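Long-range contacts in N-acetylneuraminic acid outer membrane channel protein NanC (Escherichia coli, PDB 2WJQ), which forms a weakly anion-selective, high-conductance channel in the outer membrane through which N-acetylneuraminic acid enters the bacterium: residues E186-D191 with E204-I209; S11-Y16 with N37-I42. All coordinates share one frame; numbering follows the deposited sequence.

Interaction 1: E186-D191 with E204-I209; sequences EYDYLD and ENSYRI. With OCT (N-octane), chain G; LDA (lauryl dimethylamine-N-oxide), chain M; OCT (N-octane), chain H.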
ATOM      1  N   GLU A 186       1.532   4.518 -13.010  1.00 13.67           N
ATOM      2  CA  GLU A 186       1.503   5.031 -11.658  1.00 14.22           C
ATOM      3  C   GLU A 186       2.748   5.843 -11.345  1.00 14.33           C
ATOM      4  O   GLU A 186       3.859   5.495 -11.767  1.00 14.33           O
ATOM      5  CB  GLU A 186       1.323   3.852 -10.690  1.00 13.95           C
ATOM      6  CG  GLU A 186       1.566   4.161  -9.236  1.00 15.91           C
ATOM      7  CD  GLU A 186       1.361   2.948  -8.325  1.00 18.62           C
ATOM      8  OE1 GLU A 186       1.666   3.061  -7.115  1.00 19.99           O
ATOM      9  OE2 GLU A 186       0.886   1.893  -8.811  1.00 19.31           O
ATOM     10  N   TYR A 187       2.543   6.949 -10.642  1.00 15.09           N
ATOM     11  CA  TYR A 187       3.633   7.734 -10.078  1.00 14.98           C
ATOM     12  C   TYR A 187       3.406   7.803  -8.583  1.00 15.56           C
ATOM     13  O   TYR A 187       2.276   8.097  -8.145  1.00 15.30           O
ATOM     14  CB  TYR A 187       3.672   9.159 -10.666  1.00 15.38           C
ATOM     15  CG  TYR A 187       4.584  10.045  -9.873  1.00 13.99           C
ATOM     16  CD1 TYR A 187       5.962   9.923  -9.997  1.00 16.32           C
ATOM     17  CD2 TYR A 187       4.081  10.952  -8.953  1.00 16.26           C
ATOM     18  CE1 TYR A 187       6.814  10.688  -9.238  1.00 17.04           C
ATOM     19  CE2 TYR A 187       4.929  11.718  -8.172  1.00 17.27           C
ATOM     20  CZ  TYR A 187       6.298  11.584  -8.325  1.00 16.56           C
ATOM     21  OH  TYR A 187       7.148  12.334  -7.556  1.00 17.50           O
ATOM     22  N   ASP A 188       4.464   7.540  -7.802  1.00 14.58           N
ATOM     23  CA  ASP A 188       4.422   7.746  -6.350  1.00 15.38           C
ATOM     24  C   ASP A 188       5.535   8.689  -5.889  1.00 14.57           C
ATOM     25  O   ASP A 188       6.649   8.660  -6.418  1.00 14.92           O
ATOM     26  CB  ASP A 188       4.544   6.439  -5.571  1.00 15.48           C
ATOM     27  CG  ASP A 188       3.844   5.305  -6.235  1.00 19.14           C
ATOM     28  OD1 ASP A 188       2.593   5.289  -6.174  1.00 21.08           O
ATOM     29  OD2 ASP A 188       4.545   4.446  -6.820  1.00 21.93           O
ATOM     30  N   TYR A 189       5.212   9.558  -4.951  1.00 14.47           N
ATOM     31  CA  TYR A 189       6.246  10.284  -4.230  1.00 14.99           C
ATOM     32  C   TYR A 189       6.268   9.701  -2.815  1.00 14.65           C
ATOM     33  O   TYR A 189       5.283   9.722  -2.099  1.00 13.83           O
ATOM     34  CB  TYR A 189       6.032  11.799  -4.235  1.00 15.52           C
ATOM     35  CG  TYR A 189       7.142  12.514  -3.518  1.00 18.22           C
ATOM     36  CD1 TYR A 189       6.916  13.214  -2.335  1.00 21.24           C
ATOM     37  CD2 TYR A 189       8.452  12.406  -3.977  1.00 21.82           C
ATOM     38  CE1 TYR A 189       7.975  13.827  -1.649  1.00 22.51           C
ATOM     39  CE2 TYR A 189       9.496  13.019  -3.314  1.00 23.49           C
ATOM     40  CZ  TYR A 189       9.256  13.722  -2.163  1.00 24.58           C
ATOM     41  OH  TYR A 189      10.338  14.301  -1.541  1.00 29.97           O
ATOM     42  N   LEU A 190       7.406   9.140  -2.438  1.00 15.19           N
ATOM     43  CA  LEU A 190       7.512   8.395  -1.180  1.00 15.53           C
ATOM     44  C   LEU A 190       8.329   9.176  -0.161  1.00 15.42           C
ATOM     45  O   LEU A 190       8.964   8.582   0.711  1.00 15.64           O
ATOM     46  CB  LEU A 190       8.149   7.023  -1.470  1.00 15.98           C
ATOM     47  CG  LEU A 190       7.400   6.166  -2.510  1.00 16.62           C
ATOM     48  CD1 LEU A 190       8.052   4.809  -2.734  1.00 18.32           C
ATOM     49  CD2 LEU A 190       5.948   5.979  -2.098  1.00 17.11           C
ATOM     50  N   ASP A 191       8.306  10.514  -0.246  1.00 15.39           N
ATOM     51  CA  ASP A 191       9.028  11.351   0.727  1.00 15.64           C
ATOM     52  C   ASP A 191      10.547  11.177   0.502  1.00 15.21           C
ATOM     53  O   ASP A 191      10.975  10.622  -0.530  1.00 15.09           O
ATOM     54  CB  ASP A 191       8.606  10.939   2.155  1.00 16.19           C
ATOM     55  CG  ASP A 191       8.632  12.083   3.155  1.00 19.61           C
ATOM     56  OD1 ASP A 191       9.696  12.749   3.292  1.00 22.07           O
ATOM     57  OD2 ASP A 191       7.604  12.265   3.851  1.00 21.84           O
ATOM     58  N   GLU A 204      12.541  10.212  -3.053  1.00 15.73           N
ATOM     59  CA  GLU A 204      12.182   8.903  -3.583  1.00 15.74           C
ATOM     60  C   GLU A 204      10.971   9.018  -4.527  1.00 15.58           C
ATOM     61  O   GLU A 204       9.826   9.001  -4.087  1.00 15.43           O
ATOM     62  CB  GLU A 204      11.867   7.934  -2.429  1.00 16.07           C
ATOM     63  CG  GLU A 204      11.682   6.451  -2.837  1.00 17.55           C
ATOM     64  CD  GLU A 204      13.004   5.722  -3.031  1.00 18.65           C
ATOM     65  OE1 GLU A 204      13.204   4.637  -2.459  1.00 18.50           O
ATOM     66  OE2 GLU A 204      13.848   6.234  -3.783  1.00 20.78           O
ATOM     67  N   ASN A 205      11.248   9.167  -5.813  1.00 15.52           N
ATOM     68  CA  ASN A 205      10.222   9.167  -6.861  1.00 15.93           C
ATOM     69  C   ASN A 205      10.062   7.736  -7.348  1.00 15.70           C
ATOM     70  O   ASN A 205      11.043   7.027  -7.519  1.00 17.03           O
ATOM     71  CB  ASN A 205      10.644  10.067  -8.024  1.00 16.03           C
ATOM     72  CG  ASN A 205      10.774  11.529  -7.611  1.00 18.75           C
ATOM     73  OD1 ASN A 205      11.882  12.077  -7.543  1.00 24.82           O
ATOM     74  ND2 ASN A 205       9.658  12.160  -7.337  1.00 16.99           N
ATOM     75  N   SER A 206       8.836   7.294  -7.530  1.00 15.34           N
ATOM     76  CA  SER A 206       8.577   5.916  -7.909  1.00 15.11           C
ATOM     77  C   SER A 206       7.701   5.909  -9.164  1.00 14.76           C
ATOM     78  O   SER A 206       6.688   6.602  -9.226  1.00 14.50           O
ATOM     79  CB  SER A 206       7.923   5.178  -6.737  1.00 15.25           C
ATOM     80  OG  SER A 206       7.434   3.905  -7.093  1.00 17.41           O
ATOM     81  N   TYR A 207       8.133   5.163 -10.165  1.00 13.89           N
ATOM     82  CA  TYR A 207       7.435   5.094 -11.438  1.00 14.32           C
ATOM     83  C   TYR A 207       7.085   3.643 -11.672  1.00 13.58           C
ATOM     84  O   TYR A 207       7.983   2.796 -11.690  1.00 13.32           O
ATOM     85  CB  TYR A 207       8.340   5.604 -12.556  1.00 14.23           C
ATOM     86  CG  TYR A 207       8.955   6.958 -12.252  1.00 16.23           C
ATOM     87  CD1 TYR A 207      10.222   7.066 -11.656  1.00 17.72           C
ATOM     88  CD2 TYR A 207       8.262   8.131 -12.528  1.00 16.86           C
ATOM     89  CE1 TYR A 207      10.782   8.326 -11.367  1.00 19.87           C
ATOM     90  CE2 TYR A 207       8.814   9.384 -12.253  1.00 19.11           C
ATOM     91  CZ  TYR A 207      10.063   9.482 -11.673  1.00 20.13           C
ATOM     92  OH  TYR A 207      10.588  10.732 -11.397  1.00 22.31           O
ATOM     93  N   ARG A 208       5.799   3.362 -11.874  1.00 13.21           N
ATOM     94  CA  ARG A 208       5.299   1.984 -12.004  1.00 12.30           C
ATOM     95  C   ARG A 208       4.396   1.777 -13.217  1.00 12.71           C
ATOM     96  O   ARG A 208       3.686   2.688 -13.664  1.00 12.21           O
ATOM     97  CB  ARG A 208       4.550   1.586 -10.735  1.00 13.66           C
ATOM     98  CG  ARG A 208       5.438   1.441  -9.509  1.00 13.91           C
ATOM     99  CD  ARG A 208       4.643   1.452  -8.251  1.00 17.58           C
ATOM    100  NE  ARG A 208       5.502   1.277  -7.086  1.00 18.83           N
ATOM    101  CZ  ARG A 208       5.095   1.414  -5.830  1.00 19.87           C
ATOM    102  NH1 ARG A 208       3.830   1.707  -5.555  1.00 19.26           N
ATOM    103  NH2 ARG A 208       5.951   1.233  -4.850  1.00 22.30           N
ATOM    104  N   ILE A 209       4.452   0.566 -13.757  1.00 12.13           N
ATOM    105  CA  ILE A 209       3.540   0.142 -14.800  1.00 13.63           C
ATOM    106  C   ILE A 209       3.049  -1.240 -14.443  1.00 12.81           C
ATOM    107  O   ILE A 209       3.791  -2.078 -13.901  1.00 13.13           O
ATOM    108  CB  ILE A 209       4.212   0.109 -16.197  1.00 13.76           C
ATOM    109  CG1 ILE A 209       4.741   1.487 -16.586  1.00 16.87           C
ATOM    110  CG2 ILE A 209       3.201  -0.288 -17.284  1.00 16.74           C
ATOM    111  CD1 ILE A 209       5.636   1.438 -17.872  1.00 22.51           C
TER
HETATM  112  C1  OCT G1221       4.284  13.456 -12.044  1.00 54.26           C
HETATM  113  C2  OCT G1221       5.786  13.221 -12.230  1.00 54.17           C
HETATM  114  C3  OCT G1221       6.634  14.090 -11.285  1.00 54.11           C
HETATM  115  C4  OCT G1221       8.118  13.959 -11.630  1.00 53.79           C
HETATM  116  C5  OCT G1221       9.034  14.578 -10.566  1.00 54.21           C
HETATM  117  C6  OCT G1221      10.505  14.189 -10.816  1.00 54.29           C
HETATM  118  C7  OCT G1221      11.442  15.404 -10.911  1.00 54.13           C
HETATM  119  C8  OCT G1221      12.522  15.185 -11.978  1.00 54.42           C
HETATM  120  N1  LDA M1227      17.914  -5.747 -12.217  1.00 60.47           N
HETATM  121  O1  LDA M1227      18.483  -6.733 -12.742  1.00 62.07           O
HETATM  122  CM1 LDA M1227      18.598  -5.439 -10.950  1.00 60.30           C
HETATM  123  CM2 LDA M1227      18.083  -4.573 -13.087  1.00 61.01           C
HETATM  124  C1  LDA M1227      16.494  -6.012 -11.959  1.00 59.38           C
HETATM  125  C2  LDA M1227      15.731  -6.333 -13.252  1.00 57.50           C
HETATM  126  C3  LDA M1227      14.230  -6.463 -12.975  1.00 55.76           C
HETATM  127  C4  LDA M1227      13.409  -5.378 -13.672  1.00 54.10           C
HETATM  128  C5  LDA M1227      11.977  -5.328 -13.138  1.00 52.25           C
HETATM  129  C6  LDA M1227      11.002  -4.599 -14.070  1.00 50.90           C
HETATM  130  C7  LDA M1227      10.860  -3.121 -13.726  1.00 49.15           C
HETATM  131  C8  LDA M1227       9.910  -2.376 -14.660  1.00 48.00           C
HETATM  132  C9  LDA M1227      10.068  -0.871 -14.469  1.00 47.14           C
HETATM  133  C10 LDA M1227       8.930  -0.056 -15.076  1.00 45.82           C
HETATM  134  C11 LDA M1227       9.320   1.415 -15.161  1.00 45.98           C
HETATM  135  C12 LDA M1227       8.117   2.343 -15.024  1.00 45.62           C
HETATM  136  C1  OCT H1222       0.911  15.679  -8.713  1.00 62.77           C
HETATM  137  C2  OCT H1222       2.187  14.836  -8.579  1.00 63.22           C
HETATM  138  C3  OCT H1222       3.444  15.697  -8.358  1.00 63.74           C
HETATM  139  C4  OCT H1222       4.108  15.413  -6.995  1.00 63.94           C
HETATM  140  C5  OCT H1222       5.186  16.452  -6.642  1.00 64.79           C
HETATM  141  C6  OCT H1222       6.555  15.828  -6.309  1.00 65.04           C
HETATM  142  C7  OCT H1222       7.607  16.154  -7.388  1.00 65.06           C
HETATM  143  C8  OCT H1222       8.954  16.563  -6.776  1.00 64.41           C

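Interaction 2: S11-Y16 with N37-I42; sequences SGSHAY and NTWNTI. With LDA (lauryl dimethylamine-N-oxide), chain M.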
ATOM      1  N   SER A  11      13.682   6.073  -7.719  1.00 23.13           N
ATOM      2  CA  SER A  11      14.795   6.930  -8.147  1.00 24.30           C
ATOM      3  C   SER A  11      15.838   7.208  -7.047  1.00 24.18           C
ATOM      4  O   SER A  11      17.025   7.373  -7.337  1.00 24.49           O
ATOM      5  CB  SER A  11      14.255   8.273  -8.644  1.00 24.35           C
ATOM      6  OG  SER A  11      13.845   9.067  -7.523  1.00 27.59           O
ATOM      7  N   GLY A  12      15.407   7.294  -5.795  1.00 23.90           N
ATOM      8  CA  GLY A  12      16.338   7.619  -4.701  1.00 24.18           C
ATOM      9  C   GLY A  12      17.163   6.417  -4.318  1.00 24.24           C
ATOM     10  O   GLY A  12      18.381   6.481  -4.233  1.00 25.66           O
ATOM     11  N   SER A  13      16.491   5.292  -4.137  1.00 23.84           N
ATOM     12  CA  SER A  13      17.148   4.051  -3.790  1.00 23.76           C
ATOM     13  C   SER A  13      17.755   3.294  -4.979  1.00 23.27           C
ATOM     14  O   SER A  13      18.426   2.287  -4.772  1.00 22.20           O
ATOM     15  CB  SER A  13      16.160   3.130  -3.064  1.00 24.20           C
ATOM     16  OG  SER A  13      15.514   3.820  -2.012  1.00 24.98           O
ATOM     17  N   HIS A  14      17.515   3.752  -6.204  1.00 23.16           N
ATOM     18  CA  HIS A  14      18.030   3.073  -7.405  1.00 24.07           C
ATOM     19  C   HIS A  14      17.665   1.595  -7.386  1.00 23.75           C
ATOM     20  O   HIS A  14      18.531   0.729  -7.485  1.00 24.33           O
ATOM     21  CB  HIS A  14      19.554   3.207  -7.521  1.00 24.44           C
ATOM     22  CG  HIS A  14      20.029   4.600  -7.768  1.00 26.33           C
ATOM     23  ND1 HIS A  14      20.630   4.982  -8.953  1.00 30.95           N
ATOM     24  CD2 HIS A  14      20.008   5.703  -6.985  1.00 29.50           C
ATOM     25  CE1 HIS A  14      20.954   6.264  -8.887  1.00 30.69           C
ATOM     26  NE2 HIS A  14      20.574   6.728  -7.707  1.00 30.22           N
ATOM     27  N   ALA A  15      16.382   1.308  -7.203  1.00 23.39           N
ATOM     28  CA  ALA A  15      15.910  -0.054  -7.022  1.00 23.18           C
ATOM     29  C   ALA A  15      14.766  -0.326  -7.974  1.00 22.94           C
ATOM     30  O   ALA A  15      13.882   0.515  -8.126  1.00 21.87           O
ATOM     31  CB  ALA A  15      15.426  -0.263  -5.594  1.00 23.19           C
ATOM     32  N   TYR A  16      14.798  -1.497  -8.604  1.00 22.63           N
ATOM     33  CA  TYR A  16      13.641  -2.033  -9.320  1.00 23.18           C
ATOM     34  C   TYR A  16      12.805  -2.867  -8.378  1.00 23.01           C
ATOM     35  O   TYR A  16      13.346  -3.578  -7.521  1.00 24.02           O
ATOM     36  CB  TYR A  16      14.069  -2.924 -10.477  1.00 22.80           C
ATOM     37  CG  TYR A  16      14.649  -2.173 -11.620  1.00 25.84           C
ATOM     38  CD1 TYR A  16      13.844  -1.408 -12.444  1.00 27.88           C
ATOM     39  CD2 TYR A  16      16.011  -2.219 -11.883  1.00 29.11           C
ATOM     40  CE1 TYR A  16      14.375  -0.713 -13.497  1.00 31.15           C
ATOM     41  CE2 TYR A  16      16.547  -1.538 -12.947  1.00 31.26           C
ATOM     42  CZ  TYR A  16      15.736  -0.802 -13.740  1.00 30.02           C
ATOM     43  OH  TYR A  16      16.276  -0.123 -14.776  1.00 36.74           O
ATOM     44  N   ASN A  37       6.543  -9.491  -3.400  1.00 16.44           N
ATOM     45  CA  ASN A  37       7.266  -8.325  -3.877  1.00 16.73           C
ATOM     46  C   ASN A  37       8.744  -8.642  -3.928  1.00 17.42           C
ATOM     47  O   ASN A  37       9.274  -9.300  -3.016  1.00 16.67           O
ATOM     48  CB  ASN A  37       7.073  -7.126  -2.940  1.00 16.85           C
ATOM     49  CG  ASN A  37       5.681  -6.585  -2.970  1.00 19.45           C
ATOM     50  OD1 ASN A  37       5.307  -5.840  -3.886  1.00 20.48           O
ATOM     51  ND2 ASN A  37       4.903  -6.912  -1.955  1.00 21.70           N
ATOM     52  N   THR A  38       9.413  -8.193  -4.989  1.00 17.43           N
ATOM     53  CA  THR A  38      10.859  -8.369  -5.129  1.00 19.32           C
ATOM     54  C   THR A  38      11.466  -6.956  -5.250  1.00 20.15           C
ATOM     55  O   THR A  38      10.799  -5.992  -5.701  1.00 19.75           O
ATOM     56  CB  THR A  38      11.209  -9.304  -6.324  1.00 20.16           C
ATOM     57  OG1 THR A  38      10.471 -10.535  -6.209  1.00 22.26           O
ATOM     58  CG2 THR A  38      12.689  -9.685  -6.346  1.00 23.97           C
ATOM     59  N   TRP A  39      12.711  -6.832  -4.822  1.00 20.16           N
ATOM     60  CA  TRP A  39      13.412  -5.564  -4.764  1.00 21.28           C
ATOM     61  C   TRP A  39      14.848  -5.862  -5.167  1.00 21.67           C
ATOM     62  O   TRP A  39      15.459  -6.753  -4.576  1.00 20.16           O
ATOM     63  CB  TRP A  39      13.335  -5.018  -3.331  1.00 22.06           C
ATOM     64  CG  TRP A  39      14.198  -3.828  -3.014  1.00 24.74           C
ATOM     65  CD1 TRP A  39      15.571  -3.799  -2.909  1.00 28.02           C
ATOM     66  CD2 TRP A  39      13.748  -2.509  -2.715  1.00 26.90           C
ATOM     67  NE1 TRP A  39      15.992  -2.534  -2.580  1.00 29.13           N
ATOM     68  CE2 TRP A  39      14.894  -1.724  -2.448  1.00 28.37           C
ATOM     69  CE3 TRP A  39      12.487  -1.909  -2.649  1.00 28.32           C
ATOM     70  CZ2 TRP A  39      14.812  -0.365  -2.120  1.00 29.09           C
ATOM     71  CZ3 TRP A  39      12.406  -0.565  -2.318  1.00 29.81           C
ATOM     72  CH2 TRP A  39      13.565   0.193  -2.055  1.00 29.26           C
ATOM     73  N   ASN A  40      15.348  -5.147  -6.188  1.00 22.72           N
ATOM     74  CA  ASN A  40      16.715  -5.300  -6.707  1.00 24.13           C
ATOM     75  C   ASN A  40      17.365  -3.927  -6.890  1.00 24.87           C
ATOM     76  O   ASN A  40      16.933  -3.141  -7.749  1.00 23.18           O
ATOM     77  CB  ASN A  40      16.712  -5.988  -8.068  1.00 24.35           C
ATOM     78  CG  ASN A  40      16.423  -7.480  -7.991  1.00 27.34           C
ATOM     79  OD1 ASN A  40      15.326  -7.923  -8.341  1.00 30.91           O
ATOM     80  ND2 ASN A  40      17.423  -8.269  -7.580  1.00 27.81           N
ATOM     81  N   THR A  41      18.406  -3.658  -6.100  1.00 25.95           N
ATOM     82  CA  THR A  41      19.165  -2.427  -6.212  1.00 27.18           C
ATOM     83  C   THR A  41      20.150  -2.594  -7.367  1.00 28.52           C
ATOM     84  O   THR A  41      20.782  -3.639  -7.484  1.00 28.96           O
ATOM     85  CB  THR A  41      19.929  -2.114  -4.896  1.00 27.78           C
ATOM     86  OG1 THR A  41      18.986  -1.884  -3.845  1.00 29.16           O
ATOM     87  CG2 THR A  41      20.833  -0.864  -5.050  1.00 28.13           C
ATOM     88  N   ILE A  42      20.274  -1.576  -8.217  1.00 29.71           N
ATOM     89  CA  ILE A  42      21.227  -1.616  -9.334  1.00 30.91           C
ATOM     90  C   ILE A  42      22.637  -1.231  -8.864  1.00 31.44           C
ATOM     91  O   ILE A  42      22.789  -0.404  -7.946  1.00 32.21           O
ATOM     92  CB  ILE A  42      20.794  -0.689 -10.481  1.00 31.34           C
ATOM     93  CG1 ILE A  42      20.993   0.789 -10.105  1.00 31.93           C
ATOM     94  CG2 ILE A  42      19.348  -0.974 -10.867  1.00 31.82           C
ATOM     95  CD1 ILE A  42      20.431   1.761 -11.127  1.00 33.58           C
TER
HETATM   96  N1  LDA M1227      17.914  -5.747 -12.217  1.00 60.47           N
HETATM   97  O1  LDA M1227      18.483  -6.733 -12.742  1.00 62.07           O
HETATM   98  CM1 LDA M1227      18.598  -5.439 -10.950  1.00 60.30           C
HETATM   99  CM2 LDA M1227      18.083  -4.573 -13.087  1.00 61.01           C
HETATM  100  C1  LDA M1227      16.494  -6.012 -11.959  1.00 59.38           C
HETATM  101  C2  LDA M1227      15.731  -6.333 -13.252  1.00 57.50           C
HETATM  102  C3  LDA M1227      14.230  -6.463 -12.975  1.00 55.76           C
HETATM  103  C4  LDA M1227      13.409  -5.378 -13.672  1.00 54.10           C
HETATM  104  C5  LDA M1227      11.977  -5.328 -13.138  1.00 52.25           C
HETATM  105  C6  LDA M1227      11.002  -4.599 -14.070  1.00 50.90           C
HETATM  106  C7  LDA M1227      10.860  -3.121 -13.726  1.00 49.15           C
HETATM  107  C8  LDA M1227       9.910  -2.376 -14.660  1.00 48.00           C
HETATM  108  C9  LDA M1227      10.068  -0.871 -14.469  1.00 47.14           C
HETATM  109  C10 LDA M1227       8.930  -0.056 -15.076  1.00 45.82           C
HETATM  110  C11 LDA M1227       9.320   1.415 -15.161  1.00 45.98           C
HETATM  111  C12 LDA M1227       8.117   2.343 -15.024  1.00 45.62           C
HETATM  112  O   HOH W   1      19.333   1.294  -2.454  1.00 27.53           O
HETATM  113  O   HOH W   2      13.012  -6.269  -8.623  1.00 31.64           O

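Interaction 1: E186-D191 with E204-I209
Glu186 and Arg208 form one antiparallel hydrogen-bonded pair and Asp188 and Ser206 the next, the axes of 186-189 and 205-209 approaching to 4.7 Å with directions 163° apart, and beyond the strand Leu190 N still bonds to Glu204 O. On the face holding Glu186, Asp188, Ser206 and Arg208, charge dominates. Glu186 and Arg208 reach out side by side, and OE1 of Glu186 takes NH1 of Arg208 at 3.0 Å, with the carboxylate and guanidinium planes 85° apart. OD2 of Asp188 sits over the guanidinium face, 3.1 Å from Arg208 NH1, well above the plane, so this salt bridge is electrostatic rather than hydrogen-bonded. The other end of the guanidinium, NH2, forms a salt bridge with Glu17.

The opposite face is aromatic. The Tyr187 and Tyr207 side chains run side by side, their rings oblique at 49°, with Tyr187 CD1 3.7 Å from Tyr207 CE2. Asn205 ND2 arrives at the edge of the Tyr187 ring, 2.5 Å from Tyr187 OH, a weak and doubtful bond, while n-octane lies across one ring face, C3 3.9 Å from Tyr187 CZ. Cut back to alanine, Tyr187 would probably no longer offer the edge that Tyr207 CE2 packs against or the face over which the alkane lies. Charged groups on one face and tyrosines against alkane on the other are what a porin β-barrel wall presents to its channel and to lipid.

Interaction 2: S11-Y16 with N37-I42
Ala15 lays its methyl over the indole of Trp39, a CH-pi contact with CB 3.8 Å from the centroid of the six-membered ring and displaced toward the rim. Trp39 gets there because CG stands anti to its backbone N (chi1 170°), which lets the ring lean across to the neighbouring strand; Ser13 CB touches the same ring at CZ2. A weak bond runs from Trp39 NE1 to Thr41 OG1. These residues lie at the open, extracellular end of a β-hairpin, where 15-25 begins and 30-41 ends, and His14 and Ala15 together face Arg10 in a G1 beta bulge. Backbone bonds join Tyr16 and Asn40 in both directions, and Ile42 N reaches His14 O at 3.0 Å.

Beside Tyr16, Ile42 CG2 packs against Tyr16 CE2 at 3.5 Å. With chi1 at 72°, Ile42 holds CG1 between its own N and carbonyl carbon, turned toward His14 CB, and CD1 meets the imidazole at its edge; that imidazole also stacks with Tyr196. The detergent lauryl dimethylamine-N-oxide lays C4 over one face of the Tyr16 ring, and its methyl CM1 lies 3.5 Å from Asn40 CB. One water donates to Asn40 OD1 and, weakly, to Tyr16 O.

In the fold
Along the chain interaction 2 comes first, and the centres of the two contacts lie about 12 Å apart on the same side of the barrel. Strand 2-10 stands between them, pairing with 15-25 on one side and with 199-214 on the other, so the four strands of the two contacts and this fifth make one continuous piece of wall that brings the chain's two ends together. The contacts also meet directly near the extracellular rim: Glu204 OE1 lies 2.5 Å from Ser13 OG, a probable hydrogen bond, and Ser11 N probably bonds to Asn205 O. One detergent molecule touches both. These cross-bonds join the first extracellular loop to strand 199-214, where pairing with 2-10 closes the barrel.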